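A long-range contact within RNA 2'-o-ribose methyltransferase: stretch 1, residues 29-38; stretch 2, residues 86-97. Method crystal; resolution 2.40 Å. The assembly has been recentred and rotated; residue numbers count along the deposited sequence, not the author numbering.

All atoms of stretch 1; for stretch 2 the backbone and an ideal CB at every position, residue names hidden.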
ATOM      1  N   PHE A  29     -10.215  -5.183  11.602  1.00 26.36           N
ATOM      2  CA  PHE A  29      -9.260  -4.089  11.552  1.00 25.39           C
ATOM      3  C   PHE A  29      -9.982  -2.753  11.466  1.00 26.04           C
ATOM      4  O   PHE A  29     -11.145  -2.684  11.061  1.00 24.38           O
ATOM      5  CB  PHE A  29      -8.280  -4.259  10.369  1.00 23.21           C
ATOM      6  CG  PHE A  29      -8.932  -4.210   9.011  1.00 22.53           C
ATOM      7  CD1 PHE A  29      -8.778  -3.093   8.192  1.00 19.35           C
ATOM      8  CD2 PHE A  29      -9.684  -5.289   8.538  1.00 22.28           C
ATOM      9  CE1 PHE A  29      -9.357  -3.044   6.926  1.00 15.93           C
ATOM     10  CE2 PHE A  29     -10.268  -5.246   7.266  1.00 20.64           C
ATOM     11  CZ  PHE A  29     -10.099  -4.115   6.461  1.00 17.86           C
ATOM     12  N   LEU A  30      -9.276  -1.699  11.865  1.00 23.86           N
ATOM     13  CA  LEU A  30      -9.827  -0.363  11.877  1.00 23.51           C
ATOM     14  C   LEU A  30      -9.508   0.376  10.597  1.00 24.61           C
ATOM     15  O   LEU A  30      -8.450   0.180   9.989  1.00 24.01           O
ATOM     16  CB  LEU A  30      -9.265   0.415  13.067  1.00 23.03           C
ATOM     17  CG  LEU A  30      -9.475  -0.216  14.445  1.00 21.71           C
ATOM     18  CD1 LEU A  30      -8.529   0.419  15.451  1.00 19.85           C
ATOM     19  CD2 LEU A  30     -10.923  -0.059  14.867  1.00 20.54           C
ATOM     20  N   ILE A  31     -10.439   1.221  10.180  1.00 23.16           N
ATOM     21  CA  ILE A  31     -10.248   2.004   8.983  1.00 23.22           C
ATOM     22  C   ILE A  31     -10.521   3.471   9.306  1.00 25.69           C
ATOM     23  O   ILE A  31     -11.673   3.891   9.409  1.00 28.15           O
ATOM     24  CB  ILE A  31     -11.183   1.532   7.862  1.00 21.75           C
ATOM     25  CG1 ILE A  31     -10.974   0.027   7.610  1.00 19.31           C
ATOM     26  CG2 ILE A  31     -10.922   2.345   6.604  1.00 17.71           C
ATOM     27  CD1 ILE A  31     -11.874  -0.572   6.512  1.00 17.71           C
ATOM     28  N   GLU A  32      -9.448   4.235   9.480  1.00 25.79           N
ATOM     29  CA  GLU A  32      -9.525   5.666   9.790  1.00 27.12           C
ATOM     30  C   GLU A  32      -9.581   6.547   8.530  1.00 27.34           C
ATOM     31  O   GLU A  32      -8.747   6.418   7.631  1.00 27.02           O
ATOM     32  CB  GLU A  32      -8.318   6.062  10.655  1.00 24.52           C
ATOM     33  CG  GLU A  32      -8.088   7.553  10.838  1.00 26.11           C
ATOM     34  CD  GLU A  32      -7.100   7.868  11.979  1.00 27.54           C
ATOM     35  OE1 GLU A  32      -6.081   7.150  12.130  1.00 24.60           O
ATOM     36  OE2 GLU A  32      -7.341   8.846  12.722  1.00 28.55           O
ATOM     37  N   GLY A  33     -10.573   7.432   8.470  1.00 26.12           N
ATOM     38  CA  GLY A  33     -10.700   8.323   7.333  1.00 25.67           C
ATOM     39  C   GLY A  33     -11.875   8.021   6.428  1.00 26.56           C
ATOM     40  O   GLY A  33     -12.088   6.872   6.028  1.00 27.18           O
ATOM     41  N   ALA A  34     -12.628   9.060   6.087  1.00 26.22           N
ATOM     42  CA  ALA A  34     -13.799   8.927   5.230  1.00 27.13           C
ATOM     43  C   ALA A  34     -13.492   8.370   3.843  1.00 29.25           C
ATOM     44  O   ALA A  34     -14.281   7.589   3.289  1.00 29.32           O
ATOM     45  CB  ALA A  34     -14.496  10.266   5.101  1.00 27.01           C
ATOM     46  N   ARG A  35     -12.361   8.765   3.264  1.00 28.17           N
ATOM     47  CA  ARG A  35     -12.038   8.254   1.936  1.00 29.10           C
ATOM     48  C   ARG A  35     -11.582   6.797   2.013  1.00 26.91           C
ATOM     49  O   ARG A  35     -12.005   5.969   1.205  1.00 26.94           O
ATOM     50  CB  ARG A  35     -10.964   9.104   1.247  1.00 29.97           C
ATOM     51  CG  ARG A  35     -10.903   8.838  -0.255  1.00 35.47           C
ATOM     52  CD  ARG A  35     -12.247   9.165  -0.888  1.00 36.54           C
ATOM     53  NE  ARG A  35     -12.603   8.294  -2.003  1.00 39.70           N
ATOM     54  CZ  ARG A  35     -12.257   8.496  -3.274  1.00 44.46           C
ATOM     55  NH1 ARG A  35     -11.528   9.554  -3.620  1.00 45.18           N
ATOM     56  NH2 ARG A  35     -12.658   7.637  -4.208  1.00 44.86           N
ATOM     57  N   GLU A  36     -10.721   6.485   2.981  1.00 24.76           N
ATOM     58  CA  GLU A  36     -10.255   5.112   3.149  1.00 25.27           C
ATOM     59  C   GLU A  36     -11.461   4.202   3.376  1.00 24.67           C
ATOM     60  O   GLU A  36     -11.571   3.148   2.768  1.00 24.81           O
ATOM     61  CB  GLU A  36      -9.300   4.996   4.340  1.00 25.47           C
ATOM     62  CG  GLU A  36      -7.958   5.688   4.156  1.00 29.14           C
ATOM     63  CD  GLU A  36      -8.090   7.196   4.011  1.00 33.62           C
ATOM     64  OE1 GLU A  36      -9.072   7.768   4.537  1.00 33.43           O
ATOM     65  OE2 GLU A  36      -7.203   7.811   3.382  1.00 34.66           O
ATOM     66  N   ILE A  37     -12.371   4.623   4.250  1.00 25.12           N
ATOM     67  CA  ILE A  37     -13.567   3.838   4.532  1.00 24.79           C
ATOM     68  C   ILE A  37     -14.386   3.630   3.257  1.00 26.20           C
ATOM     69  O   ILE A  37     -14.880   2.531   2.997  1.00 26.53           O
ATOM     70  CB  ILE A  37     -14.445   4.528   5.601  1.00 23.58           C
ATOM     71  CG1 ILE A  37     -13.763   4.436   6.969  1.00 20.67           C
ATOM     72  CG2 ILE A  37     -15.821   3.903   5.633  1.00 23.93           C
ATOM     73  CD1 ILE A  37     -14.393   5.293   8.045  1.00 16.12           C
ATOM     74  N   GLU A  38     -14.514   4.675   2.449  1.00 27.16           N
ATOM     75  CA  GLU A  38     -15.283   4.562   1.217  1.00 28.58           C
ATOM     76  C   GLU A  38     -14.665   3.577   0.239  1.00 28.52           C
ATOM     77  O   GLU A  38     -15.359   2.712  -0.298  1.00 27.75           O
ATOM     78  CB  GLU A  38     -15.423   5.914   0.538  1.00 31.18           C
ATOM     79  CG  GLU A  38     -16.376   5.872  -0.629  1.00 39.06           C
ATOM     80  CD  GLU A  38     -16.484   7.202  -1.316  1.00 44.24           C
ATOM     81  OE1 GLU A  38     -15.435   7.695  -1.782  1.00 47.21           O
ATOM     82  OE2 GLU A  38     -17.610   7.752  -1.386  1.00 45.65           O
ATOM     83  N   UNK A  86      -6.949   7.606  20.374  1.00 34.50           N
ATOM     84  CA  UNK A  86      -6.456   6.339  20.900  1.00 35.70           C
ATOM     85  C   UNK A  86      -6.440   5.278  19.803  1.00 34.86           C
ATOM     86  O   UNK A  86      -5.566   4.416  19.781  1.00 34.87           O
ATOM     87  CB  UNK A  86      -7.315   5.876  22.078  1.00 35.70           C
ATOM     88  N   UNK A  87      -7.424   5.347  18.905  1.00 33.84           N
ATOM     89  CA  UNK A  87      -7.540   4.407  17.797  1.00 32.23           C
ATOM     90  C   UNK A  87      -6.837   4.929  16.539  1.00 33.37           C
ATOM     91  O   UNK A  87      -6.714   4.211  15.550  1.00 31.10           O
ATOM     92  CB  UNK A  87      -9.014   4.129  17.498  1.00 32.23           C
ATOM     93  N   UNK A  88      -6.382   6.179  16.593  1.00 33.48           N
ATOM     94  CA  UNK A  88      -5.737   6.831  15.461  1.00 33.09           C
ATOM     95  C   UNK A  88      -4.242   6.594  15.308  1.00 34.13           C
ATOM     96  O   UNK A  88      -3.532   6.297  16.271  1.00 34.98           O
ATOM     97  CB  UNK A  88      -5.977   8.339  15.563  1.00 33.09           C
ATOM     98  N   UNK A  89      -3.768   6.744  14.078  1.00 34.03           N
ATOM     99  CA  UNK A  89      -2.358   6.567  13.780  1.00 35.46           C
ATOM    100  C   UNK A  89      -1.857   7.847  13.105  1.00 36.94           C
ATOM    101  O   UNK A  89      -0.808   7.856  12.473  1.00 39.05           O
ATOM    102  CB  UNK A  89      -2.126   5.340  12.896  1.00 35.46           C
ATOM    103  N   UNK A  90      -2.626   8.924  13.262  1.00 37.72           N
ATOM    104  CA  UNK A  90      -2.303  10.230  12.687  1.00 39.34           C
ATOM    105  C   UNK A  90      -2.051  11.255  13.793  1.00 42.07           C
ATOM    106  O   UNK A  90      -2.394  11.020  14.950  1.00 41.60           O
ATOM    107  CB  UNK A  90      -3.431  10.706  11.769  1.00 39.34           C
ATOM    108  N   UNK A  91      -1.467  12.397  13.431  1.00 44.82           N
ATOM    109  CA  UNK A  91      -1.227  13.456  14.408  1.00 46.51           C
ATOM    110  C   UNK A  91      -2.598  13.977  14.819  1.00 46.69           C
ATOM    111  O   UNK A  91      -2.873  14.159  16.004  1.00 47.25           O
ATOM    112  CB  UNK A  91      -0.342  14.569  13.844  1.00 46.51           C
ATOM    113  N   UNK A  92      -3.449  14.204  13.820  1.00 46.26           N
ATOM    114  CA  UNK A  92      -4.819  14.667  14.034  1.00 45.69           C
ATOM    115  C   UNK A  92      -5.757  13.609  13.442  1.00 44.75           C
ATOM    116  O   UNK A  92      -5.851  13.460  12.219  1.00 44.61           O
ATOM    117  CB  UNK A  92      -5.053  16.040  13.402  1.00 45.69           C
ATOM    118  N   UNK A  93      -6.461  12.861  14.308  1.00 41.18           N
ATOM    119  CA  UNK A  93      -7.395  11.804  13.910  1.00 39.38           C
ATOM    120  C   UNK A  93      -8.622  12.230  13.109  1.00 37.70           C
ATOM    121  O   UNK A  93      -9.110  13.352  13.237  1.00 38.19           O
ATOM    122  CB  UNK A  93      -7.880  11.087  15.171  1.00 39.38           C
ATOM    123  N   UNK A  94      -9.113  11.320  12.273  1.00 35.82           N
ATOM    124  CA  UNK A  94     -10.299  11.584  11.472  1.00 33.82           C
ATOM    125  C   UNK A  94     -11.489  11.620  12.421  1.00 33.75           C
ATOM    126  O   UNK A  94     -11.369  11.266  13.593  1.00 31.30           O
ATOM    127  CB  UNK A  94     -10.487  10.533  10.376  1.00 33.82           C
ATOM    128  N   UNK A  95     -12.637  12.055  11.917  1.00 33.10           N
ATOM    129  CA  UNK A  95     -13.813  12.121  12.762  1.00 35.02           C
ATOM    130  C   UNK A  95     -14.641  10.871  12.570  1.00 34.76           C
ATOM    131  O   UNK A  95     -15.636  10.652  13.262  1.00 35.75           O
ATOM    132  CB  UNK A  95     -14.640  13.372  12.458  1.00 35.02           C
ATOM    133  N   UNK A  96     -14.206  10.040  11.628  1.00 33.64           N
ATOM    134  CA  UNK A  96     -14.905   8.806  11.310  1.00 31.77           C
ATOM    135  C   UNK A  96     -13.935   7.647  11.174  1.00 30.54           C
ATOM    136  O   UNK A  96     -13.066   7.655  10.298  1.00 30.92           O
ATOM    137  CB  UNK A  96     -15.716   8.968  10.023  1.00 31.77           C
ATOM    138  N   UNK A  97     -14.082   6.662  12.056  1.00 29.58           N
ATOM    139  CA  UNK A  97     -13.245   5.463  12.058  1.00 27.38           C
ATOM    140  C   UNK A  97     -14.181   4.271  12.067  1.00 27.11           C
ATOM    141  O   UNK A  97     -15.133   4.240  12.845  1.00 28.55           O
ATOM    142  CB  UNK A  97     -12.289   5.433  13.252  1.00 27.38           C
TER

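Position 86 lies beyond the reach of stretch 1, which therefore sets no preference; the deposited residue is Lys86, whose side chain stays out of the contact.

At 87 the CA-to-CB bond points sideways, and the ideal CB lies 4.3 Å from CD1 of Leu30. A methyl group offers nothing to a polar chain, so an aliphatic residue suits. Leu87 is found, its CB packing on Leu30 CD1.

The carboxylate of Glu32 dominates the next stops. At 88 the ideal CB is only 3.2 Å from Glu32 OE2, a tight approach that places a short hydroxyl side chain, serine or threonine, well to donate to the carboxylate. Ser88 answers: its OG donates to Glu32 OE2 at 2.6 Å, and also accepts from the backbone N of position 90 at 3.0 Å, a link within the loop itself.

At 89 it is the backbone that matters: the amide N donates to Glu32 OE1 at 3.1 Å. Since any residue except proline brings that N-H and CB points sideways, the choice is wide. Val89 fills it, with CG1 3.9 Å from Glu32 OE1.

Position 90 points toward stretch 1, where the acids Glu32 and Glu36 and the carbonyl O of Glu32 create a negative environment. The distance from CB favours a long basic chain, lysine or arginine. Arg90 reaches across with chi2 and chi3 both t, laying one face of its guanidinium over Glu32 CG. Its salt bridges are long: NE to Glu32 OE1 and NH2 to Glu36 OE1, each 3.7 Å. A water bridges the same NE and Glu32 OE1, donating to Glu32 OE1 at 2.7 Å and accepting from Arg90 NE at 2.8 Å.

Positions 91 and 92 have nothing of stretch 1 near their ideal CB atoms, so many residues would do; Asp91 and Asn92 make no contact with it.

At 93, phi of -64° and psi of 151° suit proline among others, and no amide donation to stretch 1 is needed. Pro93 fits, its CA 3.2 Å from Glu32 OE2.

The CB at 94 points toward stretch 1 and sits 3.6 Å from Gly33 N and 3.9 Å from Glu32 CG, so a small side chain such as alanine or serine suits, while a larger one would find two of its three wells crowded by Glu32 and Gly33. Ala94 meets this, and its N donates to Glu32 OE2 at 3.1 Å.

Position 95 turns away from stretch 1, which places no demand on it; Gly95 occupies it.

Extended angles return at 96, where CB points toward Ile37 CD1, 4.4 Å away. Leucine, isoleucine, valine or methionine could pack here. Leu96 brings its CG to 3.7 Å from Ile37 CD1, while its backbone O accepts from Gly33 N at 3.1 Å.

Position 97 forms an antiparallel, non-hydrogen-bonded pair with Glu32, and its CB shares that residue's face of the sheet. Beside Leu30 and the aliphatic part of Glu32, a beta-branched hydrocarbon is natural. Ile97 sets CG2 4.3 Å from Leu30 CB and CG1 4.2 Å from Glu32 CB, and its CA makes a CA-H...O contact with Ile31 O at 3.5 Å.

Stretch 2 86-97: KLSVRDNPAGLI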
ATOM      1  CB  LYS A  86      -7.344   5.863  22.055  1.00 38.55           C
ATOM      2  CG  LYS A  86      -6.805   4.653  22.809  1.00 39.91           C
ATOM      3  CD  LYS A  86      -5.511   4.985  23.540  1.00 43.06           C
ATOM      4  CE  LYS A  86      -5.185   3.922  24.587  1.00 47.34           C
ATOM      5  NZ  LYS A  86      -4.026   4.285  25.467  1.00 48.50           N
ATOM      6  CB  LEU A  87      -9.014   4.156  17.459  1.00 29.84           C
ATOM      7  CG  LEU A  87      -9.954   3.337  18.361  1.00 30.78           C
ATOM      8  CD1 LEU A  87      -9.165   2.345  19.217  1.00 29.42           C
ATOM      9  CD2 LEU A  87     -10.753   4.261  19.225  1.00 30.70           C
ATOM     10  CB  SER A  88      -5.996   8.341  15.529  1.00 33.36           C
ATOM     11  OG  SER A  88      -5.372   9.025  14.454  1.00 31.51           O
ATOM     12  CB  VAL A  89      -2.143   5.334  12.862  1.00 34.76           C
ATOM     13  CG1 VAL A  89      -2.549   5.643  11.441  1.00 32.15           C
ATOM     14  CG2 VAL A  89      -0.721   4.879  12.935  1.00 37.21           C
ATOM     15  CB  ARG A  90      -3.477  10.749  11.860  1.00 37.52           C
ATOM     16  CG  ARG A  90      -4.168   9.720  11.015  1.00 37.87           C
ATOM     17  CD  ARG A  90      -5.343  10.352  10.314  1.00 35.90           C
ATOM     18  NE  ARG A  90      -5.876   9.488   9.272  1.00 35.81           N
ATOM     19  CZ  ARG A  90      -6.779   9.877   8.384  1.00 37.49           C
ATOM     20  NH1 ARG A  90      -7.242  11.116   8.426  1.00 36.53           N
ATOM     21  NH2 ARG A  90      -7.206   9.034   7.448  1.00 38.65           N
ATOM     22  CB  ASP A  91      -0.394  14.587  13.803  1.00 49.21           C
ATOM     23  CG  ASP A  91       1.044  14.176  13.541  1.00 51.84           C
ATOM     24  OD1 ASP A  91       1.715  13.721  14.493  1.00 51.66           O
ATOM     25  OD2 ASP A  91       1.505  14.312  12.385  1.00 53.62           O
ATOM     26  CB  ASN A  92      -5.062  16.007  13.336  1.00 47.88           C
ATOM     27  CG  ASN A  92      -4.126  17.093  13.819  1.00 50.87           C
ATOM     28  OD1 ASN A  92      -2.966  17.162  13.405  1.00 53.23           O
ATOM     29  ND2 ASN A  92      -4.621  17.947  14.709  1.00 50.82           N
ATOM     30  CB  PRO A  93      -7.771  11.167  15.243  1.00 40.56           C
ATOM     31  CG  PRO A  93      -7.695  12.317  16.192  1.00 40.78           C
ATOM     32  CD  PRO A  93      -6.408  12.980  15.774  1.00 41.24           C
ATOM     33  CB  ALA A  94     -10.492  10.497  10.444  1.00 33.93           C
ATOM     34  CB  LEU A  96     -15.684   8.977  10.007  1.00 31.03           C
ATOM     35  CG  LEU A  96     -16.639   7.850   9.619  1.00 31.76           C
ATOM     36  CD1 LEU A  96     -17.777   7.771  10.633  1.00 30.43           C
ATOM     37  CD2 LEU A  96     -17.187   8.113   8.217  1.00 30.70           C
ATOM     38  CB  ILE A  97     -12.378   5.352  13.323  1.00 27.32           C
ATOM     39  CG1 ILE A  97     -11.409   6.528  13.421  1.00 27.34           C
ATOM     40  CG2 ILE A  97     -11.622   4.034  13.301  1.00 28.50           C
ATOM     41  CD1 ILE A  97     -10.496   6.454  14.644  1.00 25.22           C
TER
HETATM   42  O   HOH W   1      -6.361   4.139  12.583  1.00 24.53           O
HETATM   43  O   HOH W   2      -5.049   6.828   9.638  1.00 34.94           O
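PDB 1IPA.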